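Local coordinates for protein aminotransferase, class I and II (Erwinia tasmaniensis, PDB 5Z0Q) that belongs to the class I and II aminotransferase family, whose members are built on the fold type I scaffold, and carries bound pyridoxal-5'-phosphate, at residues Thr118-Pro123 / Arg137-Ala142; Ile106-Phe111 / Leu130-Ala135; Leu153-His158 / Glu188-Phe193. All blocks are in the same frame, centred on the assembly; numbering follows the deposited sequence.

Interaction 1: residues Thr118-Pro123 / Arg137-Ala142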
ATOM      1  N   THR A 118      16.768  17.271  -8.929  1.00 28.83           N
ATOM      2  CA  THR A 118      17.276  16.401  -7.882  1.00 26.73           C
ATOM      3  C   THR A 118      18.711  15.997  -8.198  1.00 30.93           C
ATOM      4  O   THR A 118      19.146  16.021  -9.353  1.00 29.43           O
ATOM      5  CB  THR A 118      16.408  15.144  -7.723  1.00 25.88           C
ATOM      6  OG1 THR A 118      16.453  14.375  -8.931  1.00 28.79           O
ATOM      7  CG2 THR A 118      14.967  15.521  -7.422  1.00 26.22           C
ATOM      8  N   VAL A 119      19.447  15.628  -7.151  1.00 24.79           N
ATOM      9  CA  VAL A 119      20.832  15.189  -7.273  1.00 22.71           C
ATOM     10  C   VAL A 119      20.981  13.851  -6.567  1.00 24.45           C
ATOM     11  O   VAL A 119      20.477  13.666  -5.454  1.00 30.71           O
ATOM     12  CB  VAL A 119      21.821  16.215  -6.681  1.00 24.99           C
ATOM     13  CG1 VAL A 119      23.255  15.823  -7.013  1.00 20.55           C
ATOM     14  CG2 VAL A 119      21.515  17.605  -7.187  1.00 24.49           C
ATOM     15  N   SER A 120      21.679  12.920  -7.212  1.00 23.26           N
ATOM     16  CA  SER A 120      21.986  11.634  -6.606  1.00 29.00           C
ATOM     17  C   SER A 120      23.270  11.102  -7.226  1.00 27.50           C
ATOM     18  O   SER A 120      23.870  11.731  -8.102  1.00 30.11           O
ATOM     19  CB  SER A 120      20.835  10.639  -6.786  1.00 29.25           C
ATOM     20  OG  SER A 120      20.822  10.115  -8.102  1.00 28.28           O
ATOM     21  N   ALA A 121      23.689   9.932  -6.761  1.00 27.76           N
ATOM     22  CA  ALA A 121      24.847   9.258  -7.320  1.00 27.84           C
ATOM     23  C   ALA A 121      24.420   8.348  -8.467  1.00 29.71           C
ATOM     24  O   ALA A 121      23.240   8.037  -8.642  1.00 26.51           O
ATOM     25  CB  ALA A 121      25.572   8.447  -6.246  1.00 25.21           C
ATOM     26  N   THR A 122      25.407   7.932  -9.264  1.00 29.92           N
ATOM     27  CA  THR A 122      25.192   6.943 -10.307  1.00 25.28           C
ATOM     28  C   THR A 122      26.411   6.025 -10.295  1.00 24.42           C
ATOM     29  O   THR A 122      27.554   6.517 -10.250  1.00 24.51           O
ATOM     30  CB  THR A 122      24.982   7.563 -11.694  1.00 22.59           C
ATOM     31  OG1 THR A 122      24.992   6.532 -12.690  1.00 29.01           O
ATOM     32  CG2 THR A 122      26.061   8.587 -12.007  1.00 29.29           C
ATOM     33  N   PRO A 123      26.217   4.696 -10.301  1.00 22.15           N
ATOM     34  CA  PRO A 123      24.918   4.014 -10.322  1.00 25.93           C
ATOM     35  C   PRO A 123      24.181   4.114  -8.991  1.00 27.48           C
ATOM     36  O   PRO A 123      24.780   4.535  -8.003  1.00 26.15           O
ATOM     37  CB  PRO A 123      25.297   2.564 -10.621  1.00 33.75           C
ATOM     38  CG  PRO A 123      26.649   2.419 -10.013  1.00 26.18           C
ATOM     39  CD  PRO A 123      27.335   3.740 -10.233  1.00 19.82           C
ATOM     40  N   ARG A 137      10.695  16.006 -13.196  1.00 36.91           N
ATOM     41  CA  ARG A 137      11.857  16.686 -12.642  1.00 32.18           C
ATOM     42  C   ARG A 137      13.116  16.189 -13.337  1.00 34.72           C
ATOM     43  O   ARG A 137      13.318  14.977 -13.469  1.00 30.06           O
ATOM     44  CB  ARG A 137      11.969  16.445 -11.135  1.00 30.72           C
ATOM     45  CG  ARG A 137      10.686  16.678 -10.356  1.00 32.34           C
ATOM     46  CD  ARG A 137      10.210  18.112 -10.484  1.00 37.18           C
ATOM     47  NE  ARG A 137       9.367  18.504  -9.357  1.00 35.91           N
ATOM     48  CZ  ARG A 137       8.058  18.280  -9.286  1.00 34.25           C
ATOM     49  NH1 ARG A 137       7.431  17.661 -10.277  1.00 37.39           N
ATOM     50  NH2 ARG A 137       7.376  18.674  -8.220  1.00 34.44           N
ATOM     51  N   GLN A 138      13.956  17.120 -13.782  1.00 38.54           N
ATOM     52  CA  GLN A 138      15.252  16.739 -14.323  1.00 36.70           C
ATOM     53  C   GLN A 138      16.181  16.319 -13.188  1.00 33.17           C
ATOM     54  O   GLN A 138      16.028  16.746 -12.040  1.00 30.06           O
ATOM     55  CB  GLN A 138      15.865  17.888 -15.128  1.00 37.56           C
ATOM     56  CG  GLN A 138      16.283  19.108 -14.315  1.00 54.75           C
ATOM     57  CD  GLN A 138      15.121  20.021 -13.948  1.00 60.66           C
ATOM     58  OE1 GLN A 138      14.026  19.560 -13.619  1.00 53.79           O
ATOM     59  NE2 GLN A 138      15.358  21.328 -14.004  1.00 42.64           N
ATOM     60  N   HIS A 139      17.143  15.460 -13.513  1.00 35.59           N
ATOM     61  CA  HIS A 139      17.977  14.814 -12.508  1.00 32.26           C
ATOM     62  C   HIS A 139      19.447  15.015 -12.842  1.00 39.33           C
ATOM     63  O   HIS A 139      19.855  14.845 -13.996  1.00 40.70           O
ATOM     64  CB  HIS A 139      17.654  13.317 -12.415  1.00 32.48           C
ATOM     65  CG  HIS A 139      18.338  12.619 -11.283  1.00 29.18           C
ATOM     66  ND1 HIS A 139      18.023  12.858  -9.963  1.00 35.52           N
ATOM     67  CD2 HIS A 139      19.318  11.684 -11.273  1.00 26.75           C
ATOM     68  CE1 HIS A 139      18.782  12.103  -9.188  1.00 32.50           C
ATOM     69  NE2 HIS A 139      19.576  11.382  -9.958  1.00 31.29           N
ATOM     70  N   LEU A 140      20.236  15.370 -11.831  1.00 30.91           N
ATOM     71  CA  LEU A 140      21.678  15.527 -11.959  1.00 28.52           C
ATOM     72  C   LEU A 140      22.367  14.349 -11.284  1.00 29.08           C
ATOM     73  O   LEU A 140      22.102  14.060 -10.113  1.00 31.37           O
ATOM     74  CB  LEU A 140      22.147  16.844 -11.336  1.00 30.14           C
ATOM     75  CG  LEU A 140      23.656  17.102 -11.358  1.00 31.12           C
ATOM     76  CD1 LEU A 140      24.166  17.186 -12.786  1.00 34.72           C
ATOM     77  CD2 LEU A 140      24.002  18.367 -10.589  1.00 32.43           C
ATOM     78  N   SER A 141      23.249  13.680 -12.019  1.00 38.12           N
ATOM     79  CA  SER A 141      23.912  12.471 -11.548  1.00 29.14           C
ATOM     80  C   SER A 141      25.404  12.726 -11.388  1.00 32.69           C
ATOM     81  O   SER A 141      26.045  13.280 -12.287  1.00 35.69           O
ATOM     82  CB  SER A 141      23.677  11.311 -12.517  1.00 22.72           C
ATOM     83  OG  SER A 141      22.295  11.133 -12.772  1.00 36.73           O
ATOM     84  N   ALA A 142      25.950  12.319 -10.245  1.00 33.47           N
ATOM     85  CA  ALA A 142      27.378  12.400  -9.968  1.00 32.16           C
ATOM     86  C   ALA A 142      27.943  10.987  -9.941  1.00 28.82           C
ATOM     87  O   ALA A 142      27.501  10.154  -9.142  1.00 32.99           O
ATOM     88  CB  ALA A 142      27.645  13.115  -8.643  1.00 35.02           C
TER
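The imidazole of His139 meets two hydroxyls at its edge, near the ring plane: Thr118 OG1 at the ND1 corner and Ser120 OG at the NE2 corner. Ser120 OG lies 2.6 Å from His139 NE2, a hydrogen bond in which either group could be the donor. Thr118 OG1 pairs likewise with ND1, although the modelled length of that bond is doubtful. Chi1 of His139 (-172°) sets CG anti to the backbone N, beside the carbonyl carbon. The ring lies between Thr118 and Ser120 on one face of the sheet, with the CB atoms of both also at its edge, in plane.

Beneath it the strands run parallel. Leu140 N bonds to Thr118 O at 2.8 Å, and Ser120 N returns the link to Leu140 O at 3.1 Å. Further on, Ala142 N reaches Ser120 O, and Thr122 N bonds to Ala142 O. Val119, Leu140, Ala121 and Ala142 face the other side.

These strands belong to a beta-alpha-beta unit in which helix 127-134 connects 117-122 to 139-146. Phe129 and Pro132 of that helix pack on His139, while strand 166-172 flanks 117-122 on its other edge.

Interaction 2: residues Ile106-Phe111 / Leu130-Ala135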
ATOM      1  N   ILE A 106       7.087  10.192  -2.907  1.00 26.07           N
ATOM      2  CA  ILE A 106       6.420  11.273  -2.182  1.00 21.80           C
ATOM      3  C   ILE A 106       7.397  12.404  -1.893  1.00 23.05           C
ATOM      4  O   ILE A 106       7.061  13.586  -2.035  1.00 27.72           O
ATOM      5  CB  ILE A 106       5.781  10.742  -0.886  1.00 23.37           C
ATOM      6  CG1 ILE A 106       4.733   9.675  -1.194  1.00 23.73           C
ATOM      7  CG2 ILE A 106       5.145  11.880  -0.102  1.00 21.52           C
ATOM      8  CD1 ILE A 106       4.311   8.890   0.025  1.00 22.01           C
ATOM      9  N   ALA A 107       8.623  12.060  -1.494  1.00 22.18           N
ATOM     10  CA  ALA A 107       9.618  13.081  -1.181  1.00 21.16           C
ATOM     11  C   ALA A 107       9.908  13.964  -2.390  1.00 22.03           C
ATOM     12  O   ALA A 107      10.043  15.186  -2.255  1.00 22.79           O
ATOM     13  CB  ALA A 107      10.901  12.424  -0.676  1.00 18.80           C
ATOM     14  N   VAL A 108       9.996  13.368  -3.580  1.00 24.33           N
ATOM     15  CA  VAL A 108      10.289  14.149  -4.777  1.00 23.81           C
ATOM     16  C   VAL A 108       9.095  15.020  -5.158  1.00 27.68           C
ATOM     17  O   VAL A 108       9.257  16.183  -5.546  1.00 24.96           O
ATOM     18  CB  VAL A 108      10.709  13.219  -5.929  1.00 24.55           C
ATOM     19  CG1 VAL A 108      10.925  14.012  -7.208  1.00 25.59           C
ATOM     20  CG2 VAL A 108      11.971  12.456  -5.558  1.00 20.22           C
ATOM     21  N   ARG A 109       7.879  14.478  -5.046  1.00 25.69           N
ATOM     22  CA  ARG A 109       6.693  15.248  -5.411  1.00 24.07           C
ATOM     23  C   ARG A 109       6.425  16.376  -4.421  1.00 32.81           C
ATOM     24  O   ARG A 109       5.830  17.393  -4.793  1.00 35.05           O
ATOM     25  CB  ARG A 109       5.471  14.333  -5.497  1.00 27.24           C
ATOM     26  CG  ARG A 109       5.663  13.076  -6.330  1.00 25.93           C
ATOM     27  CD  ARG A 109       5.169  13.239  -7.753  1.00 33.20           C
ATOM     28  NE  ARG A 109       5.406  12.029  -8.537  1.00 43.72           N
ATOM     29  CZ  ARG A 109       4.554  11.011  -8.622  1.00 33.45           C
ATOM     30  NH1 ARG A 109       3.398  11.052  -7.975  1.00 26.61           N
ATOM     31  NH2 ARG A 109       4.859   9.951  -9.358  1.00 36.65           N
ATOM     32  N   ALA A 110       6.853  16.220  -3.168  1.00 29.44           N
ATOM     33  CA  ALA A 110       6.528  17.176  -2.117  1.00 29.54           C
ATOM     34  C   ALA A 110       7.632  18.186  -1.839  1.00 26.86           C
ATOM     35  O   ALA A 110       7.332  19.312  -1.431  1.00 33.21           O
ATOM     36  CB  ALA A 110       6.195  16.439  -0.814  1.00 24.74           C
ATOM     37  N   PHE A 111       8.896  17.818  -2.042  1.00 24.76           N
ATOM     38  CA  PHE A 111      10.022  18.682  -1.711  1.00 31.10           C
ATOM     39  C   PHE A 111      10.676  19.291  -2.945  1.00 32.92           C
ATOM     40  O   PHE A 111      11.770  19.859  -2.839  1.00 31.31           O
ATOM     41  CB  PHE A 111      11.057  17.904  -0.896  1.00 27.33           C
ATOM     42  CG  PHE A 111      10.503  17.293   0.359  1.00 24.80           C
ATOM     43  CD1 PHE A 111       9.547  17.962   1.108  1.00 30.11           C
ATOM     44  CD2 PHE A 111      10.931  16.047   0.787  1.00 27.24           C
ATOM     45  CE1 PHE A 111       9.033  17.401   2.262  1.00 26.09           C
ATOM     46  CE2 PHE A 111      10.420  15.482   1.941  1.00 31.52           C
ATOM     47  CZ  PHE A 111       9.470  16.160   2.680  1.00 29.28           C
ATOM     48  N   LEU A 130      14.226   7.373 -11.343  1.00 28.41           N
ATOM     49  CA  LEU A 130      12.922   7.120 -11.944  1.00 29.42           C
ATOM     50  C   LEU A 130      11.837   7.998 -11.335  1.00 31.65           C
ATOM     51  O   LEU A 130      10.885   8.368 -12.029  1.00 32.06           O
ATOM     52  CB  LEU A 130      12.546   5.645 -11.792  1.00 27.71           C
ATOM     53  CG  LEU A 130      12.611   4.785 -13.057  1.00 41.93           C
ATOM     54  CD1 LEU A 130      14.007   4.808 -13.662  1.00 36.50           C
ATOM     55  CD2 LEU A 130      12.175   3.359 -12.758  1.00 35.68           C
ATOM     56  N   ALA A 131      11.961   8.337 -10.047  1.00 31.63           N
ATOM     57  CA  ALA A 131      10.958   9.196  -9.419  1.00 27.47           C
ATOM     58  C   ALA A 131      10.958  10.605 -10.003  1.00 33.40           C
ATOM     59  O   ALA A 131       9.869  11.116 -10.317  1.00 32.97           O
ATOM     60  CB  ALA A 131      11.150   9.201  -7.899  1.00 24.58           C
ATOM     61  N   PRO A 132      12.100  11.287 -10.174  1.00 32.54           N
ATOM     62  CA  PRO A 132      12.055  12.584 -10.871  1.00 29.05           C
ATOM     63  C   PRO A 132      11.584  12.462 -12.308  1.00 32.99           C
ATOM     64  O   PRO A 132      11.001  13.410 -12.848  1.00 28.89           O
ATOM     65  CB  PRO A 132      13.507  13.078 -10.794  1.00 27.90           C
ATOM     66  CG  PRO A 132      14.107  12.332  -9.659  1.00 35.46           C
ATOM     67  CD  PRO A 132      13.458  10.989  -9.688  1.00 34.85           C
ATOM     68  N   LYS A 133      11.821  11.312 -12.940  1.00 34.93           N
ATOM     69  CA  LYS A 133      11.361  11.102 -14.307  1.00 30.21           C
ATOM     70  C   LYS A 133       9.839  11.074 -14.378  1.00 31.99           C
ATOM     71  O   LYS A 133       9.242  11.673 -15.280  1.00 32.93           O
ATOM     72  CB  LYS A 133      11.958   9.806 -14.853  1.00 34.46           C
ATOM     73  CG  LYS A 133      11.743   9.571 -16.336  1.00 41.44           C
ATOM     74  CD  LYS A 133      12.427   8.282 -16.767  1.00 45.50           C
ATOM     75  CE  LYS A 133      12.245   8.016 -18.249  1.00 62.42           C
ATOM     76  NZ  LYS A 133      12.917   6.750 -18.654  1.00 61.94           N
ATOM     77  N   LEU A 134       9.193  10.392 -13.429  1.00 30.25           N
ATOM     78  CA  LEU A 134       7.738  10.322 -13.407  1.00 33.44           C
ATOM     79  C   LEU A 134       7.096  11.587 -12.854  1.00 36.27           C
ATOM     80  O   LEU A 134       5.910  11.824 -13.107  1.00 38.51           O
ATOM     81  CB  LEU A 134       7.279   9.118 -12.582  1.00 34.15           C
ATOM     82  CG  LEU A 134       7.834   7.754 -12.994  1.00 43.36           C
ATOM     83  CD1 LEU A 134       7.241   6.652 -12.129  1.00 41.85           C
ATOM     84  CD2 LEU A 134       7.576   7.488 -14.470  1.00 41.47           C
ATOM     85  N   ALA A 135       7.845  12.395 -12.109  1.00 38.13           N
ATOM     86  CA  ALA A 135       7.329  13.627 -11.531  1.00 36.94           C
ATOM     87  C   ALA A 135       7.636  14.855 -12.378  1.00 38.86           C
ATOM     88  O   ALA A 135       7.315  15.973 -11.963  1.00 33.70           O
ATOM     89  CB  ALA A 135       7.892  13.823 -10.119  1.00 36.94           C
TER
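Val108 and Arg109 of helix 101-111 meet Ala131, Pro132 and Leu134 of helix 127-134 and the following Ala135, a helix-helix contact in the alpha/beta domain of the fold type I scaffold. The axes of the two short segments approach to 9.3 Å and cross at -48°.

Arg109 makes the longer reach. Its CB and CG carry the chain out from the helix, and a bend at chi2 (-96°) then swings CD to within 3.7 Å of Ala135 CB. NE comes nearer still, 3.4 Å from the same methyl. At the tip, NH2 passes Leu134 CB at 4.1 Å. Both methyl and methylene carbons lie at the edge of the guanidinium, close to its plane, so the contact is made by the rim of the flat group and is purely van der Waals. Met266 of the same chain and Met270 of the second subunit also pack on Arg109, placing this side chain near the dimer interface.

Val108 packs with its two branches divided between neighbours. Pro132, whose N has no bond to the preceding turn, kinks the partner helix here. CG2 of Val108 touches Ala131 CB at 4.1 Å, whereas CG1 lies against Pro132 and, 4.2 Å away, the CB of Ala135.

Interaction 3: residues Leu153-His158 / Glu188-Phe193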
ATOM      1  N   LEU A 153      31.715   8.701  -3.169  1.00 35.43           N
ATOM      2  CA  LEU A 153      30.963   9.774  -3.805  1.00 25.31           C
ATOM      3  C   LEU A 153      31.649  11.105  -3.531  1.00 36.32           C
ATOM      4  O   LEU A 153      31.954  11.425  -2.378  1.00 42.62           O
ATOM      5  CB  LEU A 153      29.520   9.806  -3.296  1.00 28.29           C
ATOM      6  CG  LEU A 153      28.640  10.936  -3.833  1.00 28.19           C
ATOM      7  CD1 LEU A 153      28.550  10.879  -5.350  1.00 25.23           C
ATOM      8  CD2 LEU A 153      27.257  10.874  -3.207  1.00 27.50           C
ATOM      9  N   ASP A 154      31.886  11.875  -4.590  1.00 38.21           N
ATOM     10  CA  ASP A 154      32.560  13.169  -4.506  1.00 36.04           C
ATOM     11  C   ASP A 154      31.632  14.221  -5.109  1.00 41.56           C
ATOM     12  O   ASP A 154      31.833  14.675  -6.237  1.00 42.88           O
ATOM     13  CB  ASP A 154      33.919  13.120  -5.228  1.00 37.04           C
ATOM     14  CG  ASP A 154      34.800  14.308  -4.898  1.00 42.36           C
ATOM     15  OD1 ASP A 154      34.405  15.125  -4.041  1.00 46.37           O
ATOM     16  OD2 ASP A 154      35.892  14.420  -5.496  1.00 47.08           O
ATOM     17  N   LEU A 155      30.606  14.604  -4.344  1.00 40.48           N
ATOM     18  CA  LEU A 155      29.662  15.612  -4.820  1.00 33.81           C
ATOM     19  C   LEU A 155      30.328  16.969  -5.002  1.00 33.73           C
ATOM     20  O   LEU A 155      29.880  17.770  -5.831  1.00 34.33           O
ATOM     21  CB  LEU A 155      28.485  15.729  -3.850  1.00 31.15           C
ATOM     22  CG  LEU A 155      27.491  14.566  -3.809  1.00 35.29           C
ATOM     23  CD1 LEU A 155      26.587  14.676  -2.590  1.00 22.56           C
ATOM     24  CD2 LEU A 155      26.664  14.522  -5.088  1.00 20.15           C
ATOM     25  N   ASP A 156      31.393  17.244  -4.246  1.00 42.07           N
ATOM     26  CA  ASP A 156      32.054  18.540  -4.341  1.00 41.32           C
ATOM     27  C   ASP A 156      32.762  18.716  -5.678  1.00 36.57           C
ATOM     28  O   ASP A 156      32.946  19.849  -6.135  1.00 37.25           O
ATOM     29  CB  ASP A 156      33.043  18.706  -3.188  1.00 49.28           C
ATOM     30  CG  ASP A 156      32.455  18.288  -1.853  1.00 58.58           C
ATOM     31  OD1 ASP A 156      32.294  17.068  -1.633  1.00 51.40           O
ATOM     32  OD2 ASP A 156      32.149  19.176  -1.027  1.00 55.14           O
ATOM     33  N   SER A 157      33.161  17.619  -6.319  1.00 38.62           N
ATOM     34  CA  SER A 157      33.790  17.681  -7.632  1.00 36.48           C
ATOM     35  C   SER A 157      32.783  17.868  -8.761  1.00 37.98           C
ATOM     36  O   SER A 157      33.171  17.819  -9.933  1.00 44.16           O
ATOM     37  CB  SER A 157      34.620  16.419  -7.881  1.00 29.74           C
ATOM     38  OG  SER A 157      33.792  15.276  -8.003  1.00 42.32           O
ATOM     39  N   HIS A 158      31.504  18.076  -8.437  1.00 32.70           N
ATOM     40  CA  HIS A 158      30.472  18.339  -9.433  1.00 32.49           C
ATOM     41  C   HIS A 158      29.820  19.702  -9.227  1.00 41.54           C
ATOM     42  O   HIS A 158      28.676  19.910  -9.642  1.00 40.17           O
ATOM     43  CB  HIS A 158      29.412  17.236  -9.418  1.00 29.39           C
ATOM     44  CG  HIS A 158      29.914  15.908  -9.894  1.00 31.81           C
ATOM     45  ND1 HIS A 158      30.800  15.143  -9.166  1.00 35.47           N
ATOM     46  CD2 HIS A 158      29.658  15.213 -11.026  1.00 31.24           C
ATOM     47  CE1 HIS A 158      31.066  14.033  -9.830  1.00 29.52           C
ATOM     48  NE2 HIS A 158      30.386  14.050 -10.962  1.00 32.91           N
ATOM     49  N   GLU A 188      29.754  13.876   6.552  1.00 30.46           N
ATOM     50  CA  GLU A 188      29.868  15.297   6.859  1.00 28.68           C
ATOM     51  C   GLU A 188      30.252  16.105   5.627  1.00 27.77           C
ATOM     52  O   GLU A 188      29.951  17.301   5.554  1.00 29.47           O
ATOM     53  CB  GLU A 188      30.878  15.515   7.984  1.00 29.41           C
ATOM     54  CG  GLU A 188      30.437  14.939   9.323  1.00 36.40           C
ATOM     55  CD  GLU A 188      31.416  15.234  10.443  1.00 53.77           C
ATOM     56  OE1 GLU A 188      32.519  15.745  10.152  1.00 52.96           O
ATOM     57  OE2 GLU A 188      31.079  14.958  11.614  1.00 51.54           O
ATOM     58  N   ALA A 189      30.912  15.474   4.654  1.00 30.67           N
ATOM     59  CA  ALA A 189      31.172  16.148   3.387  1.00 32.69           C
ATOM     60  C   ALA A 189      29.891  16.295   2.575  1.00 32.35           C
ATOM     61  O   ALA A 189      29.642  17.351   1.981  1.00 32.56           O
ATOM     62  CB  ALA A 189      32.231  15.386   2.590  1.00 33.24           C
ATOM     63  N   GLN A 190      29.068  15.245   2.538  1.00 27.82           N
ATOM     64  CA  GLN A 190      27.779  15.337   1.862  1.00 31.10           C
ATOM     65  C   GLN A 190      26.855  16.327   2.559  1.00 36.13           C
ATOM     66  O   GLN A 190      26.026  16.967   1.902  1.00 37.30           O
ATOM     67  CB  GLN A 190      27.128  13.956   1.790  1.00 23.89           C
ATOM     68  CG  GLN A 190      27.970  12.917   1.070  1.00 27.07           C
ATOM     69  CD  GLN A 190      27.438  11.509   1.245  1.00 36.65           C
ATOM     70  OE1 GLN A 190      26.498  11.279   2.006  1.00 36.97           O
ATOM     71  NE2 GLN A 190      28.039  10.557   0.540  1.00 35.52           N
ATOM     72  N   LEU A 191      26.983  16.466   3.881  1.00 34.67           N
ATOM     73  CA  LEU A 191      26.188  17.456   4.598  1.00 31.61           C
ATOM     74  C   LEU A 191      26.623  18.872   4.244  1.00 33.40           C
ATOM     75  O   LEU A 191      25.779  19.751   4.033  1.00 32.32           O
ATOM     76  CB  LEU A 191      26.293  17.225   6.105  1.00 27.46           C
ATOM     77  CG  LEU A 191      25.616  18.276   6.985  1.00 26.72           C
ATOM     78  CD1 LEU A 191      24.137  18.384   6.651  1.00 25.00           C
ATOM     79  CD2 LEU A 191      25.816  17.956   8.461  1.00 36.12           C
ATOM     80  N   ARG A 192      27.936  19.113   4.175  1.00 31.37           N
ATOM     81  CA  ARG A 192      28.421  20.436   3.801  1.00 28.39           C
ATOM     82  C   ARG A 192      28.040  20.785   2.369  1.00 32.03           C
ATOM     83  O   ARG A 192      27.819  21.960   2.054  1.00 30.95           O
ATOM     84  CB  ARG A 192      29.938  20.518   3.994  1.00 23.14           C
ATOM     85  CG  ARG A 192      30.360  20.597   5.455  1.00 26.58           C
ATOM     86  CD  ARG A 192      31.860  20.801   5.618  1.00 28.30           C
ATOM     87  NE  ARG A 192      32.551  19.568   5.990  1.00 33.87           N
ATOM     88  CZ  ARG A 192      33.378  18.900   5.191  1.00 38.91           C
ATOM     89  NH1 ARG A 192      33.632  19.349   3.969  1.00 28.40           N
ATOM     90  NH2 ARG A 192      33.959  17.786   5.619  1.00 37.46           N
ATOM     91  N   PHE A 193      27.947  19.782   1.492  1.00 37.20           N
ATOM     92  CA  PHE A 193      27.476  20.033   0.135  1.00 33.01           C
ATOM     93  C   PHE A 193      26.009  20.440   0.130  1.00 33.29           C
ATOM     94  O   PHE A 193      25.603  21.316  -0.644  1.00 34.98           O
ATOM     95  CB  PHE A 193      27.693  18.793  -0.732  1.00 31.11           C
ATOM     96  CG  PHE A 193      27.136  18.917  -2.123  1.00 32.58           C
ATOM     97  CD1 PHE A 193      27.833  19.600  -3.105  1.00 34.03           C
ATOM     98  CD2 PHE A 193      25.920  18.340  -2.451  1.00 35.53           C
ATOM     99  CE1 PHE A 193      27.326  19.711  -4.386  1.00 29.75           C
ATOM    100  CE2 PHE A 193      25.407  18.448  -3.732  1.00 33.48           C
ATOM    101  CZ  PHE A 193      26.112  19.135  -4.699  1.00 31.25           C
TER
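Leu155 lies over one face of the Phe193 ring, its CB 3.8 Å from the ring centroid and only 8° off the normal, a CH-pi contact over the centre of the ring. The two side chains cross at about a right angle. Leu155 CD1 lies beyond the rim on the CD2 side, 3.7 Å from Phe193 CD2, while the carbonyl O of Leu155 lies 3.5 Å from Phe193 CE1. Phe193 CB points toward the loop, and CG is anti to the backbone N (chi1 175°).

Gln190, one turn earlier on the same helix, extends its chain beside this pair. Its CG is near Leu155 CD1, and its NE2 stands 3.8 Å from Leu153 CD2, the two side chains crossing at about a right angle. On the other flank Asp156 brings OD2 near the base of Phe193, but its polar partner is Arg196 further along the helix, with which OD2 forms a salt bridge.

The loop keeps its own shape through a short 3-10 turn at 156-157. Asp154 O gathers three donors: Ser157 N, Ser157 OG at 2.7 Å, and His158 ND1 at 3.1 Å. His158 N in turn bonds to Leu155 O at 3.1 Å, so the carbonyl that touches the Phe193 ring is also tied down within the loop.

Met162 and the ring of His197 add to the surroundings of Phe193. The loop follows strand 151-152 and precedes strand 166-172; with helix 184-197 it lies in the layer on one face of the central sheet of the alpha/beta domain of the fold type I scaffold, where Leu155 packs on Val119, Ala142 and Leu169, Leu153 on Ala121 and Leu144, and Gln190 on Leu171.

In the fold
The three contacts lie in successive layers of one alpha/beta domain. Interaction 1 is the sheet layer, about 12 Å from interaction 2 and about 13 Å from interaction 3, centre to centre. Interaction 2 meets it on the Thr118 and His139 face, where Pro132 packs; interaction 3 meets it on the opposite face, where Leu155 lies against Ala142. Interactions 2 and 3 do not touch, their nearest atoms being about 14 Å apart. Along the chain the segments of interactions 1 and 2 alternate, as helix 101-111, strand 117-122, helix 127-134 and strand 139-146 follow in turn, and interaction 3 comes afterwards. The sheet is thus clad on both sides within the domain.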